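Stage II sporulation protein E (SpoIIE) (Moorella thermoacetica, PDB 3ZT9) probably works as a manganese-dependent phosphatase of the PP2C type, removing phosphate from partner proteins in stressosome-linked control of secondary messenger signalling. Local coordinates at residues G64-F69 with L132-G137; G81-L86 with G102-K107; W96-V101 with I115-T120. All coordinates share one frame; numbering follows the deposited sequence.

Contact 1 of 3, residues G64-F69 with L132-G137; sequences GLVNIF and LLIAKG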
loop_
_atom_site.group_PDB
_atom_site.type_symbol
_atom_site.label_atom_id
_atom_site.label_comp_id
_atom_site.label_asym_id
_atom_site.label_seq_id
_atom_site.Cartn_x
_atom_site.Cartn_y
_atom_site.Cartn_z
ATOM N N GLY A 64 3.652 -12.877 -9.820
ATOM C CA GLY A 64 2.814 -12.003 -10.636
ATOM C C GLY A 64 1.588 -11.522 -9.886
ATOM O O GLY A 64 1.034 -12.242 -9.069
ATOM N N LEU A 65 1.191 -10.269 -10.116
ATOM C CA LEU A 65 0.142 -9.651 -9.315
ATOM C C LEU A 65 -1.206 -10.400 -9.421
ATOM O O LEU A 65 -1.977 -10.433 -8.463
ATOM C CB LEU A 65 -0.014 -8.166 -9.718
ATOM C CG LEU A 65 0.942 -7.219 -8.997
ATOM C CD1 LEU A 65 2.388 -7.602 -9.368
ATOM C CD2 LEU A 65 0.631 -5.737 -9.372
ATOM N N VAL A 66 -1.510 -10.987 -10.576
ATOM C CA VAL A 66 -2.779 -11.690 -10.692
ATOM C C VAL A 66 -2.835 -12.825 -9.691
ATOM O O VAL A 66 -3.795 -12.957 -8.920
ATOM C CB VAL A 66 -3.002 -12.220 -12.127
ATOM C CG1 VAL A 66 -4.135 -13.260 -12.149
ATOM C CG2 VAL A 66 -3.277 -11.032 -13.084
ATOM N N ASN A 67 -1.797 -13.648 -9.709
ATOM C CA ASN A 67 -1.702 -14.739 -8.744
ATOM C C ASN A 67 -1.691 -14.218 -7.307
ATOM O O ASN A 67 -2.377 -14.762 -6.436
ATOM C CB ASN A 67 -0.456 -15.573 -8.985
ATOM C CG ASN A 67 -0.490 -16.879 -8.222
ATOM O OD1 ASN A 67 -1.323 -17.748 -8.492
ATOM N ND2 ASN A 67 0.404 -17.024 -7.256
ATOM N N ILE A 68 -0.927 -13.163 -7.058
ATOM C CA ILE A 68 -0.807 -12.633 -5.698
ATOM C C ILE A 68 -2.171 -12.246 -5.123
ATOM O O ILE A 68 -2.518 -12.634 -4.008
ATOM C CB ILE A 68 0.136 -11.440 -5.631
ATOM C CG1 ILE A 68 1.593 -11.890 -5.787
ATOM C CG2 ILE A 68 -0.033 -10.689 -4.285
ATOM C CD1 ILE A 68 2.528 -10.745 -6.217
ATOM N N PHE A 69 -2.972 -11.534 -5.904
ATOM C CA PHE A 69 -4.256 -11.050 -5.412
ATOM C C PHE A 69 -5.270 -12.168 -5.331
ATOM O O PHE A 69 -6.083 -12.184 -4.424
ATOM C CB PHE A 69 -4.759 -9.884 -6.303
ATOM C CG PHE A 69 -4.219 -8.550 -5.882
ATOM C CD1 PHE A 69 -4.881 -7.799 -4.929
ATOM C CD2 PHE A 69 -3.034 -8.093 -6.386
ATOM C CE1 PHE A 69 -4.370 -6.570 -4.492
ATOM C CE2 PHE A 69 -2.515 -6.859 -5.985
ATOM C CZ PHE A 69 -3.190 -6.094 -5.036
ATOM N N LEU A 132 -8.357 -8.062 -12.429
ATOM C CA LEU A 132 -7.460 -7.100 -11.825
ATOM C C LEU A 132 -6.916 -6.161 -12.886
ATOM O O LEU A 132 -6.457 -6.614 -13.928
ATOM C CB LEU A 132 -6.304 -7.878 -11.185
ATOM C CG LEU A 132 -5.384 -7.173 -10.204
ATOM C CD1 LEU A 132 -6.105 -6.663 -8.945
ATOM C CD2 LEU A 132 -4.267 -8.141 -9.840
ATOM N N LEU A 133 -6.944 -4.859 -12.628
ATOM C CA LEU A 133 -6.373 -3.906 -13.585
ATOM C C LEU A 133 -4.977 -3.504 -13.132
ATOM O O LEU A 133 -4.803 -2.763 -12.171
ATOM C CB LEU A 133 -7.254 -2.673 -13.732
ATOM C CG LEU A 133 -8.413 -2.846 -14.719
ATOM C CD1 LEU A 133 -9.285 -1.612 -14.702
ATOM C CD2 LEU A 133 -7.907 -3.114 -16.128
ATOM N N ILE A 134 -3.963 -4.016 -13.810
ATOM C CA ILE A 134 -2.595 -3.697 -13.398
ATOM C C ILE A 134 -2.099 -2.491 -14.155
ATOM O O ILE A 134 -2.017 -2.506 -15.397
ATOM C CB ILE A 134 -1.655 -4.883 -13.710
ATOM C CG1 ILE A 134 -2.077 -6.084 -12.865
ATOM C CG2 ILE A 134 -0.211 -4.505 -13.417
ATOM C CD1 ILE A 134 -1.431 -7.432 -13.290
ATOM N N ALA A 135 -1.774 -1.445 -13.408
ATOM C CA ALA A 135 -1.156 -0.267 -13.996
ATOM C C ALA A 135 0.315 -0.547 -14.179
ATOM O O ALA A 135 0.919 -1.217 -13.365
ATOM C CB ALA A 135 -1.343 0.922 -13.062
ATOM N N LYS A 136 0.911 0.011 -15.213
ATOM C CA LYS A 136 2.334 -0.239 -15.440
ATOM C C LYS A 136 3.006 1.049 -15.780
ATOM O O LYS A 136 2.403 1.876 -16.430
ATOM C CB LYS A 136 2.484 -1.155 -16.647
ATOM C CG LYS A 136 1.987 -2.549 -16.335
ATOM C CD LYS A 136 2.284 -3.524 -17.420
ATOM C CE LYS A 136 1.787 -4.895 -17.013
ATOM N NZ LYS A 136 1.977 -5.877 -18.102
ATOM N N GLY A 137 4.273 1.216 -15.399
ATOM C CA GLY A 137 4.964 2.450 -15.742
ATOM C C GLY A 137 6.465 2.246 -15.741
ATOM O O GLY A 137 6.945 1.125 -15.511
#
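V66 and L132 bring the two backbones closest, 6.7 Å from CA to CA, where the first turn of helix 65-76 passes the loop leading into strand 135-138. No hydrogen bond joins the segments. The contact is hydrophobic and rests on L132 and I134. L132 has CG anti to its backbone N (chi1 -166°), and both of its methyls reach the helix. L132 CD2 lies 3.5 Å from the carbonyl oxygen L65 O and 3.7 Å from F69 CD2. The same methyl touches the helix backbone at V66 CA. CD1 sits over one face of the F69 ring, 4.3 Å from the ring centroid and 19° off the ring normal. This is a CH-pi contact, displaced a little toward the rim. L65 O lies at the edge of that ring, in its plane, and also accepts the backbone bond from F69 N. I134 reaches out through CG1 to CD1, with CD1 anti to CA (chi2 167°). CD1 touches L65 CB at 3.9 Å and V66 CG2 at 4.1 Å. The side chains of V66 and I134 meet at about a right angle. V66 stands at the exposed border of the patch, while L65 and F69 are buried. This is helix-on-sheet packing on the outside of one sheet of the PP2C-type alpha-beta sandwich, the sheet with strands 82-90, 95-101 and 135-138. L65 and I134 both touch Q97, and F69 and L132 both touch V101. F69 also reaches L86 of strand 82-90 and M57 of helix 43-60.

Contact 2 of 3, residues G81-L86 with G102-K107; sequences GAVAAL and GNIHVK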
loop_
_atom_site.group_PDB
_atom_site.type_symbol
_atom_site.label_atom_id
_atom_site.label_comp_id
_atom_site.label_asym_id
_atom_site.label_seq_id
_atom_site.Cartn_x
_atom_site.Cartn_y
_atom_site.Cartn_z
ATOM N N GLY A 81 -12.270 -9.899 5.738
ATOM C CA GLY A 81 -11.950 -9.440 4.383
ATOM C C GLY A 81 -11.053 -8.221 4.457
ATOM O O GLY A 81 -10.894 -7.626 5.503
ATOM N N ALA A 82 -10.474 -7.818 3.334
ATOM C CA ALA A 82 -9.627 -6.644 3.334
ATOM C C ALA A 82 -9.559 -6.054 1.935
ATOM O O ALA A 82 -9.856 -6.727 0.952
ATOM C CB ALA A 82 -8.216 -7.055 3.780
ATOM N N VAL A 83 -9.159 -4.789 1.854
ATOM C CA VAL A 83 -8.808 -4.169 0.582
ATOM C C VAL A 83 -7.285 -4.025 0.631
ATOM O O VAL A 83 -6.721 -3.977 1.709
ATOM C CB VAL A 83 -9.525 -2.810 0.397
ATOM C CG1 VAL A 83 -11.030 -3.037 0.419
ATOM C CG2 VAL A 83 -9.110 -1.755 1.475
ATOM N N ALA A 84 -6.612 -3.982 -0.509
ATOM C CA ALA A 84 -5.129 -3.963 -0.496
ATOM C C ALA A 84 -4.568 -3.420 -1.800
ATOM O O ALA A 84 -5.193 -3.519 -2.851
ATOM C CB ALA A 84 -4.602 -5.397 -0.293
ATOM N N ALA A 85 -3.387 -2.840 -1.707
ATOM C CA ALA A 85 -2.666 -2.340 -2.874
ATOM C C ALA A 85 -1.292 -2.969 -2.824
ATOM O O ALA A 85 -0.749 -3.149 -1.740
ATOM C CB ALA A 85 -2.530 -0.838 -2.769
ATOM N N LEU A 86 -0.705 -3.239 -3.988
ATOM C CA LEU A 86 0.669 -3.669 -4.058
ATOM C C LEU A 86 1.320 -2.968 -5.245
ATOM O O LEU A 86 0.727 -2.872 -6.342
ATOM C CB LEU A 86 0.700 -5.177 -4.284
ATOM C CG LEU A 86 2.070 -5.775 -4.586
ATOM C CD1 LEU A 86 2.940 -5.598 -3.399
ATOM C CD2 LEU A 86 1.889 -7.275 -4.906
ATOM N N GLY A 102 -10.140 -2.526 -3.967
ATOM C CA GLY A 102 -10.755 -1.753 -2.915
ATOM C C GLY A 102 -10.237 -0.324 -2.935
ATOM O O GLY A 102 -9.938 0.195 -3.998
ATOM N N ASN A 103 -10.165 0.329 -1.785
ATOM C CA ASN A 103 -9.917 1.777 -1.803
ATOM C C ASN A 103 -8.612 2.211 -1.132
ATOM O O ASN A 103 -8.536 3.258 -0.549
ATOM C CB ASN A 103 -11.074 2.537 -1.189
ATOM C CG ASN A 103 -11.178 2.314 0.300
ATOM O OD1 ASN A 103 -10.605 1.357 0.829
ATOM N ND2 ASN A 103 -11.907 3.193 0.987
ATOM N N ILE A 104 -7.575 1.415 -1.245
ATOM C CA ILE A 104 -6.272 1.901 -0.851
ATOM C C ILE A 104 -5.822 2.944 -1.932
ATOM O O ILE A 104 -6.170 2.817 -3.109
ATOM C CB ILE A 104 -5.257 0.741 -0.808
ATOM C CG1 ILE A 104 -5.704 -0.345 0.184
ATOM C CG2 ILE A 104 -3.856 1.274 -0.480
ATOM C CD1 ILE A 104 -5.757 0.075 1.665
ATOM N N HIS A 105 -5.087 3.963 -1.538
ATOM C CA HIS A 105 -4.662 4.984 -2.498
ATOM C C HIS A 105 -3.189 4.877 -2.805
ATOM O O HIS A 105 -2.365 4.753 -1.888
ATOM C CB HIS A 105 -5.005 6.340 -1.896
ATOM C CG HIS A 105 -6.464 6.481 -1.618
ATOM N ND1 HIS A 105 -7.412 6.453 -2.622
ATOM C CD2 HIS A 105 -7.146 6.612 -0.457
ATOM C CE1 HIS A 105 -8.613 6.565 -2.086
ATOM N NE2 HIS A 105 -8.481 6.662 -0.774
ATOM N N VAL A 106 -2.855 4.939 -4.097
ATOM C CA VAL A 106 -1.448 4.941 -4.515
ATOM C C VAL A 106 -1.188 6.152 -5.348
ATOM O O VAL A 106 -2.008 6.491 -6.187
ATOM C CB VAL A 106 -1.170 3.710 -5.382
ATOM C CG1 VAL A 106 0.287 3.745 -5.942
ATOM C CG2 VAL A 106 -1.395 2.422 -4.542
ATOM N N LYS A 107 -0.052 6.823 -5.131
ATOM C CA LYS A 107 0.329 7.914 -6.055
ATOM C C LYS A 107 1.804 7.735 -6.349
ATOM O O LYS A 107 2.592 7.476 -5.440
ATOM C CB LYS A 107 0.072 9.272 -5.427
ATOM C CG LYS A 107 -0.021 10.433 -6.480
ATOM C CD LYS A 107 -0.614 11.672 -5.858
ATOM C CE LYS A 107 -2.061 11.466 -5.457
ATOM N NZ LYS A 107 -2.994 11.490 -6.611
#
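I104 presses its side chain onto A84 and A85 of strand 82-90, with CB 3.7 Å from A85 CB. From there the chain forks. The CG2 branch ends 3.4 Å from A85 CB, tighter than a usual carbon contact. The CG1 branch is anti to the carbonyl carbon (chi1 -59°) and lies 3.7 Å from A84 CA, against the strand backbone. At the tip, CD1 meets V83 CG2 at 3.8 Å. I104 thus lies over three successive residues of the strand. Beyond the segments it also touches D38 and I147. V106 continues the row, with its CG2 3.9 Å from A85 CB. At the other end V83 packs on the turn before I104: its CG1 is 3.6 Å from G102 CA. G102 has a positive phi (98°), and a CB there would clash with V83 CG1. N103 turns its OD1 back to V83 CG2, at 3.5 Å. An alanine in place of I104 would probably open a gap over A84 CA and leave V83 CG2 without its methyl partner at the tip. From V83 to A85 and from G102 to V106 the chain directions differ by 27°. Strands 82-90 and 105-110 belong to different antiparallel sheets, so the contact is part of the packing between the two sheets of the PP2C-type beta sandwich. No hydrogen bond crosses it. The chemistry is apolar, with one polar group at the border: N103, whose ND2 is hydrogen-bonded to D150 OD2. D150 and D38 are manganese ligands. N103 is therefore likely to act in the second shell, steadying the D150 carboxylate beside a hydrophobic interior.

Contact 3 of 3, residues W96-V101 with I115-T120; sequences WQAAIV and ITPLAT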
loop_
_atom_site.group_PDB
_atom_site.type_symbol
_atom_site.label_atom_id
_atom_site.label_comp_id
_atom_site.label_asym_id
_atom_site.label_seq_id
_atom_site.Cartn_x
_atom_site.Cartn_y
_atom_site.Cartn_z
ATOM N N TRP A 96 7.778 -0.408 -13.118
ATOM C CA TRP A 96 6.883 -0.700 -11.975
ATOM C C TRP A 96 5.520 -1.209 -12.456
ATOM O O TRP A 96 5.096 -0.969 -13.600
ATOM C CB TRP A 96 6.691 0.498 -11.024
ATOM C CG TRP A 96 6.083 1.715 -11.653
ATOM C CD1 TRP A 96 6.772 2.831 -12.113
ATOM C CD2 TRP A 96 4.684 2.001 -11.853
ATOM N NE1 TRP A 96 5.883 3.763 -12.594
ATOM C CE2 TRP A 96 4.601 3.278 -12.466
ATOM C CE3 TRP A 96 3.499 1.301 -11.592
ATOM C CZ2 TRP A 96 3.380 3.867 -12.814
ATOM C CZ3 TRP A 96 2.276 1.878 -11.961
ATOM C CH2 TRP A 96 2.224 3.147 -12.556
ATOM N N GLN A 97 4.870 -1.994 -11.596
ATOM C CA GLN A 97 3.498 -2.417 -11.839
ATOM C C GLN A 97 2.753 -2.159 -10.548
ATOM O O GLN A 97 3.341 -2.215 -9.463
ATOM C CB GLN A 97 3.409 -3.927 -12.103
ATOM C CG GLN A 97 4.048 -4.452 -13.326
ATOM C CD GLN A 97 3.830 -5.967 -13.442
ATOM O OE1 GLN A 97 4.663 -6.687 -13.983
ATOM N NE2 GLN A 97 2.701 -6.446 -12.928
ATOM N N ALA A 98 1.464 -1.849 -10.618
ATOM C CA ALA A 98 0.758 -1.714 -9.353
ATOM C C ALA A 98 -0.675 -2.179 -9.555
ATOM O O ALA A 98 -1.216 -2.042 -10.650
ATOM C CB ALA A 98 0.748 -0.278 -8.902
ATOM N N ALA A 99 -1.314 -2.682 -8.497
ATOM C CA ALA A 99 -2.777 -2.922 -8.593
ATOM C C ALA A 99 -3.418 -2.706 -7.232
ATOM O O ALA A 99 -2.724 -2.755 -6.208
ATOM C CB ALA A 99 -3.038 -4.339 -9.082
ATOM N N ILE A 100 -4.729 -2.474 -7.232
ATOM C CA ILE A 100 -5.439 -2.175 -5.992
ATOM C C ILE A 100 -6.786 -2.845 -6.053
ATOM O O ILE A 100 -7.490 -2.678 -7.044
ATOM C CB ILE A 100 -5.724 -0.640 -5.826
ATOM C CG1 ILE A 100 -4.422 0.163 -5.962
ATOM C CG2 ILE A 100 -6.378 -0.363 -4.447
ATOM C CD1 ILE A 100 -4.684 1.635 -6.185
ATOM N N VAL A 101 -7.140 -3.595 -5.013
ATOM C CA VAL A 101 -8.514 -4.077 -4.883
ATOM C C VAL A 101 -9.102 -3.313 -3.702
ATOM O O VAL A 101 -8.616 -3.411 -2.576
ATOM C CB VAL A 101 -8.602 -5.615 -4.682
ATOM C CG1 VAL A 101 -10.047 -6.032 -4.442
ATOM C CG2 VAL A 101 -8.066 -6.319 -5.912
ATOM N N ILE A 115 1.264 9.971 -11.424
ATOM C CA ILE A 115 0.382 8.917 -11.896
ATOM C C ILE A 115 -0.373 8.293 -10.737
ATOM O O ILE A 115 0.222 7.912 -9.734
ATOM C CB ILE A 115 1.226 7.800 -12.586
ATOM C CG1 ILE A 115 1.831 8.354 -13.888
ATOM C CG2 ILE A 115 0.317 6.614 -12.882
ATOM C CD1 ILE A 115 3.047 7.518 -14.467
ATOM N N THR A 116 -1.691 8.228 -10.856
ATOM C CA THR A 116 -2.495 7.572 -9.842
ATOM C C THR A 116 -3.116 6.290 -10.430
ATOM O O THR A 116 -3.984 6.353 -11.302
ATOM C CB THR A 116 -3.619 8.503 -9.381
ATOM O OG1 THR A 116 -3.044 9.694 -8.825
ATOM C CG2 THR A 116 -4.501 7.821 -8.325
ATOM N N PRO A 117 -2.631 5.130 -9.989
ATOM C CA PRO A 117 -3.200 3.870 -10.486
ATOM C C PRO A 117 -4.660 3.738 -10.155
ATOM O O PRO A 117 -5.097 4.140 -9.074
ATOM C CB PRO A 117 -2.390 2.795 -9.750
ATOM C CG PRO A 117 -1.032 3.485 -9.518
ATOM C CD PRO A 117 -1.428 4.911 -9.150
ATOM N N LEU A 118 -5.398 3.151 -11.083
ATOM C CA LEU A 118 -6.817 2.909 -10.935
ATOM C C LEU A 118 -7.071 1.655 -10.113
ATOM O O LEU A 118 -6.495 0.601 -10.403
ATOM C CB LEU A 118 -7.418 2.722 -12.313
ATOM C CG LEU A 118 -8.878 2.278 -12.290
ATOM C CD1 LEU A 118 -9.706 3.309 -11.522
ATOM C CD2 LEU A 118 -9.362 2.123 -13.726
ATOM N N ALA A 119 -7.919 1.789 -9.103
ATOM C CA ALA A 119 -8.320 0.691 -8.245
ATOM C C ALA A 119 -9.396 -0.113 -8.931
ATOM O O ALA A 119 -10.199 0.424 -9.685
ATOM C CB ALA A 119 -8.889 1.207 -6.895
ATOM N N THR A 120 -9.401 -1.404 -8.645
ATOM C CA THR A 120 -10.535 -2.249 -9.032
ATOM C C THR A 120 -11.411 -2.451 -7.811
ATOM O O THR A 120 -10.913 -2.833 -6.792
ATOM C CB THR A 120 -10.041 -3.617 -9.551
ATOM O OG1 THR A 120 -9.834 -4.509 -8.463
ATOM C CG2 THR A 120 -8.735 -3.449 -10.293
HETATM O O HOH W 1 -5.938 -2.016 -9.890
#
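W96 meets I115 with the six-membered end of its indole: I115 CG2 lies 4.0 Å from CH2, at the ring edge and near its plane. I115 CD1 approaches the neighbouring atom CZ2. W96 CG sits between the backbone N and the carbonyl carbon (chi1 61°), and this rotation sets the start of the indole whose far end meets I115. P117 follows, with its CG 4.2 Å from A98 CB and a looser approach to W96 CZ3. I100 lies against the next residues of the loop: its CD1 lies 3.8 Å from P117 O, and its CB lies 3.8 Å from A119 CB. Strand 95-101 belongs to one sheet of the PP2C-type sandwich. Strand 113-115 is an edge strand of the other, and the loop after it runs along strand 95-101, the two directions 35° apart. P117 also touches V106 of strand 105-110. A single beta bridge pairs V101 with T120. T120 N donates to I100 O at 2.8 Å in a nearly straight bond, 168° at the hydrogen. T120 OG1 adds a weak bond to the same oxygen, which thus has two donors from one residue. OG1 also rests 3.6 Å from V101 CG2, and V101 CA makes a CA-H...O contact with T120 O at 3.3 Å. Before the bridge a water takes over: it accepts from I100 N and probably donates to L118 O.

In the fold
The three contacts meet around strand 95-101. Contact 1 reaches it through strand 135-138, its neighbour in the sheet: A135 O and A98 N lie 2.9 Å apart, a probable hydrogen bond. The centres of contacts 1 and 3 are about 8 Å apart. Strand 82-90 flanks strand 95-101 too, with A84 O 2.9 Å from V101 N, which ties contact 2 to contact 3. A probable hydrogen bond between K107 NZ and T116 OG1, 2.9 Å, joins the same two contacts further along. Contact 2 comes closer to a manganese ion than contact 3: the N103 side chain is about 6 Å away, against about 12 Å for that of I100.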